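Local coordinates for protein pyruvate kinase (Pseudomonas aeruginosa, PDB 6QXL) that probably catalyses the last step of glycolysis, moving the phosphoryl group of phosphoenolpyruvate to ADP to give pyruvate and ATP, and belongs to the pyruvate kinase family, at residues T282-S287 and K330-V335; I8-G13 and A317-G322; K221-E226 and R248-V253; A243-R248 and V277-T282; L126-R131 and D156-N161. All coordinates share one frame; numbering follows the deposited sequence.

Interaction 1: T282-S287 and K330-V335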
# COMPACT_ATOMS: atom_id res chain seq x y z
N THR A 282 23.85 -22.03 -12.52
CA THR A 282 25.08 -22.47 -11.86
C THR A 282 24.92 -23.08 -10.47
O THR A 282 24.59 -22.40 -9.50
CB THR A 282 26.14 -21.35 -11.89
OG1 THR A 282 26.30 -20.91 -13.24
CG2 THR A 282 27.46 -21.86 -11.40
N GLN A 283 25.17 -24.38 -10.39
CA GLN A 283 25.18 -25.15 -9.16
C GLN A 283 23.83 -25.23 -8.49
O GLN A 283 23.76 -25.46 -7.29
CB GLN A 283 26.23 -24.65 -8.17
CG GLN A 283 27.64 -24.51 -8.74
CD GLN A 283 28.69 -24.42 -7.63
OE1 GLN A 283 28.84 -23.40 -6.97
NE2 GLN A 283 29.40 -25.53 -7.39
N MET A 284 22.77 -25.09 -9.26
CA MET A 284 21.44 -25.15 -8.68
C MET A 284 21.16 -26.52 -8.06
O MET A 284 20.47 -26.61 -7.06
CB MET A 284 20.40 -24.78 -9.72
CG MET A 284 20.68 -23.43 -10.35
SD MET A 284 19.19 -22.58 -10.86
CE MET A 284 18.62 -21.98 -9.27
N MET A 285 21.70 -27.58 -8.65
CA MET A 285 21.51 -28.93 -8.13
C MET A 285 22.79 -29.75 -8.16
O MET A 285 22.78 -30.93 -8.44
CB MET A 285 20.38 -29.60 -8.88
CG MET A 285 19.06 -28.89 -8.67
SD MET A 285 17.69 -29.95 -9.11
CE MET A 285 16.55 -29.60 -7.78
N GLU A 286 23.90 -29.11 -7.80
CA GLU A 286 25.24 -29.69 -7.96
C GLU A 286 25.39 -31.10 -7.35
O GLU A 286 26.03 -31.96 -7.95
CB GLU A 286 26.28 -28.76 -7.34
CG GLU A 286 27.71 -29.02 -7.80
CD GLU A 286 28.04 -28.42 -9.16
OE1 GLU A 286 27.12 -28.09 -9.96
OE2 GLU A 286 29.24 -28.27 -9.48
N SER A 287 24.78 -31.35 -6.21
CA SER A 287 24.93 -32.65 -5.59
C SER A 287 24.46 -33.79 -6.50
O SER A 287 24.89 -34.93 -6.34
CB SER A 287 24.22 -32.71 -4.24
OG SER A 287 22.85 -33.02 -4.41
N LYS A 330 14.12 -34.04 -14.03
CA LYS A 330 12.86 -34.41 -13.39
C LYS A 330 12.68 -33.70 -12.05
O LYS A 330 11.62 -33.14 -11.77
CB LYS A 330 12.73 -35.91 -13.21
CG LYS A 330 12.51 -36.66 -14.51
CD LYS A 330 12.07 -38.10 -14.26
CE LYS A 330 11.99 -38.88 -15.57
NZ LYS A 330 12.06 -40.35 -15.34
N ALA A 331 13.74 -33.69 -11.24
CA ALA A 331 13.68 -33.09 -9.91
C ALA A 331 13.45 -31.57 -10.04
O ALA A 331 12.58 -31.01 -9.37
CB ALA A 331 14.93 -33.37 -9.13
N MET A 332 14.22 -30.94 -10.90
CA MET A 332 14.10 -29.52 -11.11
C MET A 332 12.68 -29.16 -11.54
O MET A 332 12.07 -28.22 -11.01
CB MET A 332 15.14 -29.08 -12.13
CG MET A 332 15.13 -27.62 -12.45
SD MET A 332 16.62 -27.13 -13.32
CE MET A 332 17.61 -26.52 -11.95
N ALA A 333 12.13 -29.93 -12.47
CA ALA A 333 10.77 -29.68 -12.96
C ALA A 333 9.73 -29.81 -11.84
O ALA A 333 8.78 -29.04 -11.79
CB ALA A 333 10.44 -30.63 -14.10
N ARG A 334 9.92 -30.77 -10.95
CA ARG A 334 8.98 -31.00 -9.87
C ARG A 334 9.01 -29.84 -8.87
O ARG A 334 7.98 -29.39 -8.37
CB ARG A 334 9.33 -32.31 -9.18
CG ARG A 334 8.14 -33.04 -8.54
CD ARG A 334 8.49 -33.82 -7.25
NE ARG A 334 9.78 -34.55 -7.36
CZ ARG A 334 10.90 -34.32 -6.65
NH1 ARG A 334 10.96 -33.38 -5.70
NH2 ARG A 334 12.00 -35.04 -6.95
N VAL A 335 10.21 -29.32 -8.60
CA VAL A 335 10.35 -28.23 -7.65
C VAL A 335 9.71 -26.96 -8.21
O VAL A 335 9.06 -26.22 -7.47
CB VAL A 335 11.82 -28.03 -7.27
CG1 VAL A 335 12.00 -26.79 -6.39
CG2 VAL A 335 12.34 -29.25 -6.54

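Interaction 2: I8-G13 and A317-G322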
# COMPACT_ATOMS: atom_id res chain seq x y z
N ILE A 8 13.25 -24.84 -18.25
CA ILE A 8 14.47 -25.53 -17.86
C ILE A 8 15.49 -25.53 -18.99
O ILE A 8 15.20 -26.01 -20.08
CB ILE A 8 14.18 -26.98 -17.45
CG1 ILE A 8 13.32 -26.99 -16.17
CG2 ILE A 8 15.49 -27.73 -17.24
CD1 ILE A 8 12.81 -28.36 -15.72
N VAL A 9 16.66 -24.98 -18.72
CA VAL A 9 17.78 -25.03 -19.64
C VAL A 9 18.74 -26.12 -19.20
O VAL A 9 19.20 -26.12 -18.05
CB VAL A 9 18.55 -23.71 -19.66
CG1 VAL A 9 19.68 -23.76 -20.67
CG2 VAL A 9 17.60 -22.56 -19.95
N ALA A 10 19.04 -27.06 -20.10
CA ALA A 10 19.92 -28.20 -19.79
C ALA A 10 21.13 -28.13 -20.69
O ALA A 10 21.00 -28.10 -21.92
CB ALA A 10 19.19 -29.51 -19.98
N THR A 11 22.31 -28.08 -20.08
CA THR A 11 23.55 -28.10 -20.84
C THR A 11 23.84 -29.52 -21.29
O THR A 11 23.70 -30.46 -20.51
CB THR A 11 24.73 -27.57 -20.01
OG1 THR A 11 24.49 -26.20 -19.67
CG2 THR A 11 25.98 -27.63 -20.83
N LEU A 12 24.26 -29.67 -22.54
CA LEU A 12 24.63 -30.98 -23.07
C LEU A 12 26.12 -31.23 -22.95
O LEU A 12 26.94 -30.30 -22.92
CB LEU A 12 24.21 -31.13 -24.53
CG LEU A 12 22.73 -30.85 -24.77
CD1 LEU A 12 22.43 -31.05 -26.25
CD2 LEU A 12 21.83 -31.72 -23.87
N GLY A 13 26.47 -32.51 -22.89
CA GLY A 13 27.86 -32.93 -22.79
C GLY A 13 28.00 -34.44 -22.85
O GLY A 13 27.06 -35.15 -23.21
N ALA A 317 26.72 -28.98 -15.15
CA ALA A 317 27.40 -30.26 -15.07
C ALA A 317 26.37 -31.32 -14.71
O ALA A 317 26.53 -32.47 -15.09
CB ALA A 317 28.52 -30.26 -14.05
N GLU A 318 25.32 -30.94 -14.00
CA GLU A 318 24.30 -31.89 -13.57
C GLU A 318 23.76 -32.66 -14.78
O GLU A 318 23.58 -33.88 -14.71
CB GLU A 318 23.15 -31.19 -12.85
CG GLU A 318 23.53 -30.32 -11.63
CD GLU A 318 23.73 -28.83 -11.96
OE1 GLU A 318 23.21 -27.97 -11.22
OE2 GLU A 318 24.42 -28.53 -12.96
N SER A 319 23.55 -31.96 -15.90
CA SER A 319 23.03 -32.58 -17.11
C SER A 319 24.11 -32.93 -18.15
O SER A 319 23.90 -33.84 -18.95
CB SER A 319 21.96 -31.68 -17.75
OG SER A 319 22.48 -30.42 -18.13
N ALA A 320 25.23 -32.23 -18.14
CA ALA A 320 26.28 -32.40 -19.15
C ALA A 320 27.28 -33.51 -18.82
O ALA A 320 27.70 -34.24 -19.72
CB ALA A 320 27.02 -31.09 -19.35
N ALA A 321 27.70 -33.60 -17.56
CA ALA A 321 28.75 -34.54 -17.16
C ALA A 321 28.39 -35.53 -16.07
O ALA A 321 29.11 -36.48 -15.86
CB ALA A 321 29.97 -33.75 -16.76
N GLY A 322 27.28 -35.34 -15.38
CA GLY A 322 27.02 -36.07 -14.13
C GLY A 322 26.45 -37.45 -14.37
O GLY A 322 26.21 -37.87 -15.50

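Interaction 3: K221-E226 and R248-V253. With MG (magnesium ion), chain N; MLI (malonate ion), chain O.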
# COMPACT_ATOMS: atom_id res chain seq x y z
N LYS A 221 25.35 -12.65 -20.40
CA LYS A 221 25.70 -13.30 -19.14
C LYS A 221 26.27 -12.28 -18.18
O LYS A 221 27.28 -11.67 -18.47
CB LYS A 221 26.68 -14.42 -19.40
CG LYS A 221 26.05 -15.56 -20.19
CD LYS A 221 27.09 -16.50 -20.74
CE LYS A 221 27.81 -17.28 -19.64
NZ LYS A 221 28.66 -18.34 -20.19
N ILE A 222 25.62 -12.09 -17.05
CA ILE A 222 26.06 -11.12 -16.05
C ILE A 222 27.07 -11.82 -15.14
O ILE A 222 26.70 -12.53 -14.23
CB ILE A 222 24.87 -10.56 -15.24
CG1 ILE A 222 23.72 -10.13 -16.16
CG2 ILE A 222 25.32 -9.41 -14.37
CD1 ILE A 222 24.11 -9.24 -17.29
N GLU A 223 28.35 -11.71 -15.48
CA GLU A 223 29.47 -12.32 -14.79
C GLU A 223 30.59 -11.35 -14.39
O GLU A 223 31.56 -11.78 -13.85
CB GLU A 223 30.14 -13.35 -15.72
CG GLU A 223 29.36 -14.59 -16.08
CD GLU A 223 30.08 -15.56 -17.02
OE1 GLU A 223 30.37 -15.15 -18.12
OE2 GLU A 223 30.32 -16.73 -16.67
N ARG A 224 30.49 -10.07 -14.67
CA ARG A 224 31.59 -9.14 -14.39
C ARG A 224 31.22 -8.17 -13.33
O ARG A 224 30.11 -7.67 -13.33
CB ARG A 224 32.03 -8.38 -15.65
CG ARG A 224 32.88 -9.20 -16.53
CD ARG A 224 34.38 -9.20 -16.31
NE ARG A 224 35.09 -9.55 -17.48
CZ ARG A 224 36.09 -10.46 -17.55
NH1 ARG A 224 36.51 -11.09 -16.46
NH2 ARG A 224 36.69 -10.73 -18.71
N ALA A 225 32.13 -7.86 -12.43
CA ALA A 225 31.89 -6.83 -11.43
C ALA A 225 31.41 -5.52 -12.00
O ALA A 225 30.52 -4.87 -11.46
CB ALA A 225 33.11 -6.63 -10.56
N GLU A 226 31.97 -5.15 -13.16
CA GLU A 226 31.65 -3.87 -13.80
C GLU A 226 30.21 -3.84 -14.28
O GLU A 226 29.60 -2.78 -14.30
CB GLU A 226 32.60 -3.59 -14.98
CG GLU A 226 34.08 -3.42 -14.63
CD GLU A 226 34.84 -4.71 -14.35
OE1 GLU A 226 34.38 -5.85 -14.61
OE2 GLU A 226 35.92 -4.61 -13.78
N ARG A 248 26.11 -17.30 -11.87
CA ARG A 248 26.52 -17.13 -10.49
C ARG A 248 27.91 -17.65 -10.19
O ARG A 248 28.52 -17.22 -9.22
CB ARG A 248 25.50 -17.74 -9.54
CG ARG A 248 24.15 -17.08 -9.69
CD ARG A 248 23.12 -17.64 -8.73
NE ARG A 248 23.08 -19.08 -8.75
CZ ARG A 248 22.26 -19.80 -7.98
NH1 ARG A 248 21.40 -19.21 -7.15
NH2 ARG A 248 22.27 -21.13 -8.04
N GLY A 249 28.41 -18.57 -11.02
CA GLY A 249 29.78 -19.07 -10.88
C GLY A 249 30.80 -17.94 -11.01
O GLY A 249 31.43 -17.53 -10.04
N ASP A 250 30.93 -17.40 -12.20
CA ASP A 250 31.90 -16.34 -12.41
C ASP A 250 31.53 -15.07 -11.66
O ASP A 250 32.42 -14.39 -11.12
CB ASP A 250 32.12 -16.05 -13.89
CG ASP A 250 32.98 -17.10 -14.57
OD1 ASP A 250 34.10 -17.34 -14.06
OD2 ASP A 250 32.56 -17.64 -15.63
N LEU A 251 30.24 -14.76 -11.57
CA LEU A 251 29.82 -13.55 -10.87
C LEU A 251 30.21 -13.59 -9.40
O LEU A 251 30.67 -12.60 -8.84
CB LEU A 251 28.32 -13.31 -11.03
CG LEU A 251 27.77 -12.01 -10.44
CD1 LEU A 251 28.32 -10.75 -11.09
CD2 LEU A 251 26.26 -12.03 -10.58
N GLY A 252 30.02 -14.76 -8.78
CA GLY A 252 30.36 -14.92 -7.37
C GLY A 252 31.85 -14.73 -7.10
O GLY A 252 32.23 -14.16 -6.10
N VAL A 253 32.69 -15.20 -8.01
CA VAL A 253 34.11 -14.97 -7.91
C VAL A 253 34.40 -13.47 -7.97
O VAL A 253 35.19 -12.94 -7.18
CB VAL A 253 34.87 -15.73 -9.00
CG1 VAL A 253 36.33 -15.29 -9.05
CG2 VAL A 253 34.81 -17.22 -8.77
MG MG N . 30.57 -18.32 -16.46
C1 MLI O . 27.66 -19.67 -15.91
C2 MLI O . 28.56 -19.19 -14.77
C3 MLI O . 28.43 -20.14 -17.10
O6 MLI O . 29.65 -18.62 -14.99
O7 MLI O . 28.15 -19.35 -13.62
O8 MLI O . 29.22 -19.31 -17.59
O9 MLI O . 28.29 -21.32 -17.51
O HOH W 1 31.97 -20.41 -15.89

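Interaction 4: A243-R248 and V277-T282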
# COMPACT_ATOMS: atom_id res chain seq x y z
N ALA A 243 17.93 -11.19 -23.69
CA ALA A 243 17.81 -11.99 -22.48
C ALA A 243 19.08 -11.84 -21.68
O ALA A 243 20.10 -11.41 -22.21
CB ALA A 243 17.56 -13.43 -22.84
N VAL A 244 18.98 -12.15 -20.39
CA VAL A 244 20.14 -12.12 -19.51
C VAL A 244 20.21 -13.39 -18.70
O VAL A 244 19.20 -14.05 -18.47
CB VAL A 244 20.17 -10.91 -18.57
CG1 VAL A 244 20.13 -9.61 -19.35
CG2 VAL A 244 19.03 -10.96 -17.59
N MET A 245 21.43 -13.73 -18.27
CA MET A 245 21.68 -14.90 -17.45
C MET A 245 22.38 -14.45 -16.18
O MET A 245 23.40 -13.77 -16.23
CB MET A 245 22.55 -15.90 -18.21
CG MET A 245 22.85 -17.16 -17.43
SD MET A 245 24.06 -18.22 -18.16
CE MET A 245 23.13 -18.89 -19.56
N VAL A 246 21.87 -14.89 -15.04
CA VAL A 246 22.53 -14.69 -13.76
C VAL A 246 23.56 -15.80 -13.63
O VAL A 246 23.25 -16.92 -13.25
CB VAL A 246 21.54 -14.68 -12.58
CG1 VAL A 246 22.25 -14.30 -11.29
CG2 VAL A 246 20.41 -13.69 -12.84
N ALA A 247 24.79 -15.46 -13.99
CA ALA A 247 25.85 -16.46 -14.12
C ALA A 247 26.62 -16.51 -12.80
O ALA A 247 27.68 -15.88 -12.64
CB ALA A 247 26.76 -16.10 -15.27
N ARG A 248 26.11 -17.30 -11.87
CA ARG A 248 26.52 -17.13 -10.49
C ARG A 248 27.91 -17.65 -10.19
O ARG A 248 28.52 -17.22 -9.22
CB ARG A 248 25.50 -17.74 -9.54
CG ARG A 248 24.15 -17.08 -9.69
CD ARG A 248 23.12 -17.64 -8.73
NE ARG A 248 23.08 -19.08 -8.75
CZ ARG A 248 22.26 -19.80 -7.98
NH1 ARG A 248 21.40 -19.21 -7.15
NH2 ARG A 248 22.27 -21.13 -8.04
N VAL A 277 14.02 -11.50 -21.16
CA VAL A 277 13.95 -12.84 -20.56
C VAL A 277 15.14 -13.00 -19.61
O VAL A 277 16.21 -12.43 -19.86
CB VAL A 277 14.02 -13.91 -21.66
CG1 VAL A 277 13.85 -15.30 -21.10
CG2 VAL A 277 12.94 -13.67 -22.69
N VAL A 278 14.97 -13.76 -18.54
CA VAL A 278 16.07 -13.97 -17.61
C VAL A 278 16.21 -15.42 -17.18
O VAL A 278 15.23 -16.07 -16.86
CB VAL A 278 15.97 -13.01 -16.39
CG1 VAL A 278 14.66 -13.19 -15.64
CG2 VAL A 278 17.14 -13.20 -15.45
N ILE A 279 17.45 -15.89 -17.17
CA ILE A 279 17.83 -17.24 -16.75
C ILE A 279 18.66 -17.18 -15.46
O ILE A 279 19.58 -16.37 -15.34
CB ILE A 279 18.71 -17.90 -17.82
CG1 ILE A 279 18.02 -17.94 -19.19
CG2 ILE A 279 19.12 -19.30 -17.41
CD1 ILE A 279 19.01 -18.13 -20.32
N THR A 280 18.37 -18.06 -14.51
CA THR A 280 19.19 -18.22 -13.30
C THR A 280 20.02 -19.49 -13.45
O THR A 280 19.48 -20.53 -13.83
CB THR A 280 18.31 -18.31 -12.04
OG1 THR A 280 17.52 -17.13 -11.93
CG2 THR A 280 19.16 -18.43 -10.79
N ALA A 281 21.32 -19.42 -13.14
CA ALA A 281 22.23 -20.53 -13.45
C ALA A 281 23.27 -20.84 -12.39
O ALA A 281 23.54 -20.02 -11.51
CB ALA A 281 22.96 -20.26 -14.77
N THR A 282 23.85 -22.03 -12.52
CA THR A 282 25.08 -22.47 -11.86
C THR A 282 24.92 -23.08 -10.47
O THR A 282 24.59 -22.40 -9.50
CB THR A 282 26.14 -21.35 -11.89
OG1 THR A 282 26.30 -20.91 -13.24
CG2 THR A 282 27.46 -21.86 -11.40

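Interaction 5: L126-R131 and D156-N161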
# COMPACT_ATOMS: atom_id res chain seq x y z
N LEU A 126 41.52 -17.31 -8.13
CA LEU A 126 40.63 -18.45 -7.96
C LEU A 126 40.67 -19.30 -9.22
O LEU A 126 40.49 -18.80 -10.33
CB LEU A 126 39.22 -17.96 -7.68
CG LEU A 126 38.98 -17.46 -6.24
CD1 LEU A 126 39.41 -16.05 -5.96
CD2 LEU A 126 37.57 -17.54 -5.80
N LEU A 127 40.95 -20.58 -9.03
CA LEU A 127 41.09 -21.52 -10.14
C LEU A 127 40.02 -22.60 -10.03
O LEU A 127 39.60 -22.95 -8.92
CB LEU A 127 42.45 -22.18 -10.13
CG LEU A 127 43.62 -21.24 -10.46
CD1 LEU A 127 44.29 -20.81 -9.19
CD2 LEU A 127 44.59 -21.88 -11.49
N ASP A 128 39.59 -23.11 -11.19
CA ASP A 128 38.57 -24.15 -11.25
C ASP A 128 37.30 -23.72 -10.51
O ASP A 128 36.83 -24.40 -9.58
CB ASP A 128 39.10 -25.49 -10.69
CG ASP A 128 38.22 -26.67 -11.10
OD1 ASP A 128 37.20 -26.48 -11.81
OD2 ASP A 128 38.54 -27.80 -10.71
N ASP A 129 36.74 -22.58 -10.93
CA ASP A 129 35.48 -22.07 -10.38
C ASP A 129 35.55 -21.83 -8.86
O ASP A 129 34.55 -21.95 -8.16
CB ASP A 129 34.27 -23.00 -10.69
CG ASP A 129 33.99 -23.18 -12.18
OD1 ASP A 129 34.42 -22.32 -12.99
OD2 ASP A 129 33.39 -24.26 -12.50
N GLY A 130 36.73 -21.47 -8.36
CA GLY A 130 36.91 -21.23 -6.94
C GLY A 130 37.40 -22.38 -6.09
O GLY A 130 37.65 -22.19 -4.91
N ARG A 131 37.58 -23.56 -6.68
CA ARG A 131 37.99 -24.77 -5.93
C ARG A 131 39.36 -24.63 -5.27
O ARG A 131 39.56 -25.13 -4.18
CB ARG A 131 37.95 -26.00 -6.85
CG ARG A 131 36.56 -26.57 -6.93
CD ARG A 131 36.19 -27.30 -8.24
NE ARG A 131 34.78 -27.68 -8.23
CZ ARG A 131 33.83 -27.34 -9.14
NH1 ARG A 131 34.13 -26.54 -10.18
NH2 ARG A 131 32.59 -27.74 -8.92
N ASP A 156 44.96 -29.57 -16.72
CA ASP A 156 45.16 -28.81 -17.94
C ASP A 156 43.97 -27.87 -18.20
O ASP A 156 42.82 -28.23 -17.98
CB ASP A 156 45.37 -29.70 -19.16
CG ASP A 156 46.64 -30.55 -19.07
OD1 ASP A 156 47.27 -30.63 -17.99
OD2 ASP A 156 46.97 -31.23 -20.09
N HIS A 157 44.29 -26.66 -18.63
CA HIS A 157 43.33 -25.68 -19.10
C HIS A 157 42.26 -25.25 -18.11
O HIS A 157 41.23 -24.76 -18.51
CB HIS A 157 42.66 -26.18 -20.40
CG HIS A 157 43.61 -26.47 -21.50
ND1 HIS A 157 44.62 -25.60 -21.87
CD2 HIS A 157 43.75 -27.58 -22.27
CE1 HIS A 157 45.31 -26.14 -22.87
NE2 HIS A 157 44.81 -27.34 -23.11
N LYS A 158 42.49 -25.40 -16.80
CA LYS A 158 41.55 -24.91 -15.83
C LYS A 158 41.49 -23.39 -15.83
O LYS A 158 42.48 -22.71 -16.10
CB LYS A 158 41.85 -25.43 -14.44
CG LYS A 158 41.54 -26.89 -14.23
CD LYS A 158 40.04 -27.12 -14.19
CE LYS A 158 39.68 -28.60 -14.24
NZ LYS A 158 38.47 -28.91 -15.10
N GLY A 159 40.30 -22.87 -15.53
CA GLY A 159 40.07 -21.43 -15.54
C GLY A 159 40.69 -20.77 -14.33
O GLY A 159 40.90 -21.38 -13.27
N ILE A 160 41.04 -19.51 -14.52
CA ILE A 160 41.56 -18.68 -13.45
C ILE A 160 40.91 -17.31 -13.54
O ILE A 160 40.67 -16.78 -14.62
CB ILE A 160 43.12 -18.59 -13.52
CG1 ILE A 160 43.68 -17.76 -12.38
CG2 ILE A 160 43.58 -18.02 -14.83
CD1 ILE A 160 45.18 -17.88 -12.23
N ASN A 161 40.60 -16.73 -12.39
CA ASN A 161 40.14 -15.35 -12.31
C ASN A 161 40.64 -14.71 -11.04
O ASN A 161 41.09 -15.38 -10.16
CB ASN A 161 38.61 -15.24 -12.41
CG ASN A 161 38.14 -13.84 -12.91
OD1 ASN A 161 38.88 -12.86 -12.97
ND2 ASN A 161 36.89 -13.78 -13.32

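Interaction 1: T282-S287 and K330-V335
M332 leaves its helix with CG anti to the backbone N (chi1 180°), while M285 carries CG anti to its own carbonyl carbon (chi1 -64°), and these settings let the two thioether chains pass each other at an angle: SD and CE of M285 run over the start of the M332 side chain, while CE of M332 ends on CB of M284, 4.0 Å away. The sulfur SD of M285 lies 4.0 Å from CB of M332, at the root of that side chain. Beyond it, the M285 methyl reaches the helix surface between residues one turn apart: CE is 4.3 Å from CB of A331 and 4.4 Å from CG2 of V335. No hydrogen bond links the two segments, and all five residues that meet are buried, making this a purely apolar contact. In the TIM-barrel fold it joins the loop that follows the seventh strand, 277-281, to helix 325-340, which comes after the eighth strand and the short helix 317-320, with V302 of helix 296-307 and V313 of strand 312-315 touching both M284 and M332. The loop is further tied by a hydrogen bond from M285 N to OE1 of E318. Its beginning lines the malonate and magnesium site, consistent with a place in the active site: OG1 of T282 is hydrogen-bonded to the malonate. Both segments also reach a second subunit: OE1 of Q283 accepts a hydrogen bond from the backbone N of R296 of that subunit, and R334 forms a salt bridge with D257 of the same neighbour.

Interaction 2: I8-G13 and A317-G322
The hydroxyl of S319 donates to the backbone carbonyl of T11, with OG 2.7 Å from O. It arrives in the carbonyl plane on a lone pair, the C=O...donor angle being 127°. For this S319 adopts chi1 62°, placing OG between its own backbone N and carbonyl carbon, where it also packs 3.9 Å from CB of A10. The next residue of the short helix continues the contact without polar side-chain atoms: CB of A320 rests 3.9 Å from CG2 of T11 and 3.7 Å from O of L12. Further along, the two backbones nearly touch, with O of A320 only 3.2 Å from C of G13; the absence of a side chain on G13 allows this approach.

A second shell holds these groups in position. OG1 of T11 is bonded to R34 NH1 and to the backbone O of L315, which leaves its methyl CG2 to face A320. S16 ties both segments together through its hydroxyl, which is hydrogen-bonded to G13 N and to S319 O. On the helical side, the backbone bond from A321 N to A317 O, 3.0 Å long, closes the single turn.

Strand 7-11 and strand 312-315 are the first and last of the TIM barrel, bonded to one another through V9 with V313 and L315, so the contact lies just beyond the seam where the barrel closes. Here the turn 317-320 meets the end of the first strand, while L12 packs onto helix 19-28 and strand 32-36, and I8, at the other end of its segment, packs against helix 325-340.

Interaction 3: K221-E226 and R248-V253
Two carboxylate oxygens, OE2 of E223 and OD2 of D250, are modelled 2.6 Å apart without a hydrogen bond between them, because both bind the same magnesium ion. OD2 of D250 lies 2.3 Å from the metal; OE2 of E223 is placed closer than magnesium-oxygen bonds usually allow, so that this bond, and with it the exact oxygen-oxygen distance, is doubtful. E223 is extended beyond CG (chi2 179°), which carries its carboxylate out to the metal, and the two carboxylate planes stand 67° apart. Malonate chelates the ion through O6 and O8, and a water adds a further, longer ligand.

The site lies at the C-terminal ends of the TIM-barrel strands, where the active site of pyruvate kinases is found, and helix 248-255 points its N-terminus at the malonate. G249 N donates to O7 at 2.7 Å, and D250 N makes a longer bond to O6, so the start of the helix probably helps to offset the negative charge. From the strand, K221 NZ bonds to malonate O8 at 2.8 Å, while also forming a salt bridge with D68. Next to D250 on the helix, L251 sets its CB 3.7 Å from O of I222. R296 of a second subunit donates to the carbonyls of R248 and G249.

Interaction 4: A243-R248 and V277-T282
The carbonyl oxygen of I279 is gripped from the neighbouring strand by V246 N at 2.7 Å, in a nearly straight bond, and by a CA-H...O contact from M245. V244 donates its N-H to V277 O and accepts at O from I279 N at 2.9 Å. This is the ladder of two parallel strands, 18° apart, the sixth and seventh of the TIM barrel. On the face of V244 and V246, turned to helix 260-273, CG2 of V244 meets CG2 of V278 at 3.6 Å. On the other face, CG of M245 packs 4.1 Å from CB of A281, beside M314.

Past the last rungs, R248 bends at chi3 (-50°) and turns its guanidinium back along the seventh strand. NE bonds to O of A281 at 3.0 Å, that oxygen lying out of the guanidinium plane, whereas NH2 bonds to O of T282 at 3.0 Å, at the edge and in plane. CG2 of T280 sits over one face. Q264 bonds NH1, and D301 forms a salt bridge with NH2. With all three nitrogens bonded, the guanidinium is held against rotation; its charge is probably balanced by D301, while its bonds to A281 and T282 tie the start of helix 248-255 to the end of the seventh strand, where T282 binds the malonate.

Interaction 5: L126-R131 and D156-N161
L126 and N161 form an antiparallel hydrogen-bonded pair, L126 N to N161 O at 2.8 Å and N161 N to L126 O at 2.9 Å, and the ladder ends with D128 N bonding to O of G159 at 3.0 Å. Between these rungs L127 and I160 make a non-hydrogen-bonded pair. Their side chains lie side by side on one face, CG of L127 being 4.0 Å from CG1 of I160, and both pack against F94 of strand 91-95. I160 keeps CG1 anti to the backbone N (chi1 -178°), which sends its chain along the leucine.

Where the strands part, D128 and K158 also run alongside each other. CD of K158 presses on CG of D128 at 3.6 Å, so the aliphatic part of the lysine makes the contact, while NZ stays 4.3 Å from OD1, too far for a salt bridge though probably close enough for some attraction. NH1 of R131 forms long, weak salt bridges with both D128 and D129. These three residues belong to a type I' turn from D128 to R131, closed by R131 N on O of D128 at 3.1 Å, with G130 in a backbone conformation that suits glycine.

On the opposite face, L126 and N161 touch V253 of helix 248-255, and ND2 of N161 bonds to E254. The tight turn is characteristic of a beta hairpin: strand 124-127 has its hairpin partner 132-139 on one side and strand 159-162, much later in the chain, on the other, within the mixed sheet of the beta domain that pyruvate kinases insert into the TIM barrel, a lid over the active site.

Four of the five contacts belong to the TIM barrel, and interaction 5 lies in the beta domain inserted between its third and fourth strands. Interactions 3 and 4 are closest, centres 10 Å apart; they share R248, and strands 217-222, 243-247 and 277-281 adjoin in the barrel sheet. Interaction 4 leads through T282 into interaction 1, whose centre is 11 Å from that of interaction 2, and E318 bridges those two. Interaction 2 joins the first barrel strand to the residues just after the last barrel strand, and interactions 3, 4 and 5 fall within that span. Interaction 5 touches interaction 3 through V253, 14 Å between centres, so the lid domain meets the helix that carries a magnesium ligand.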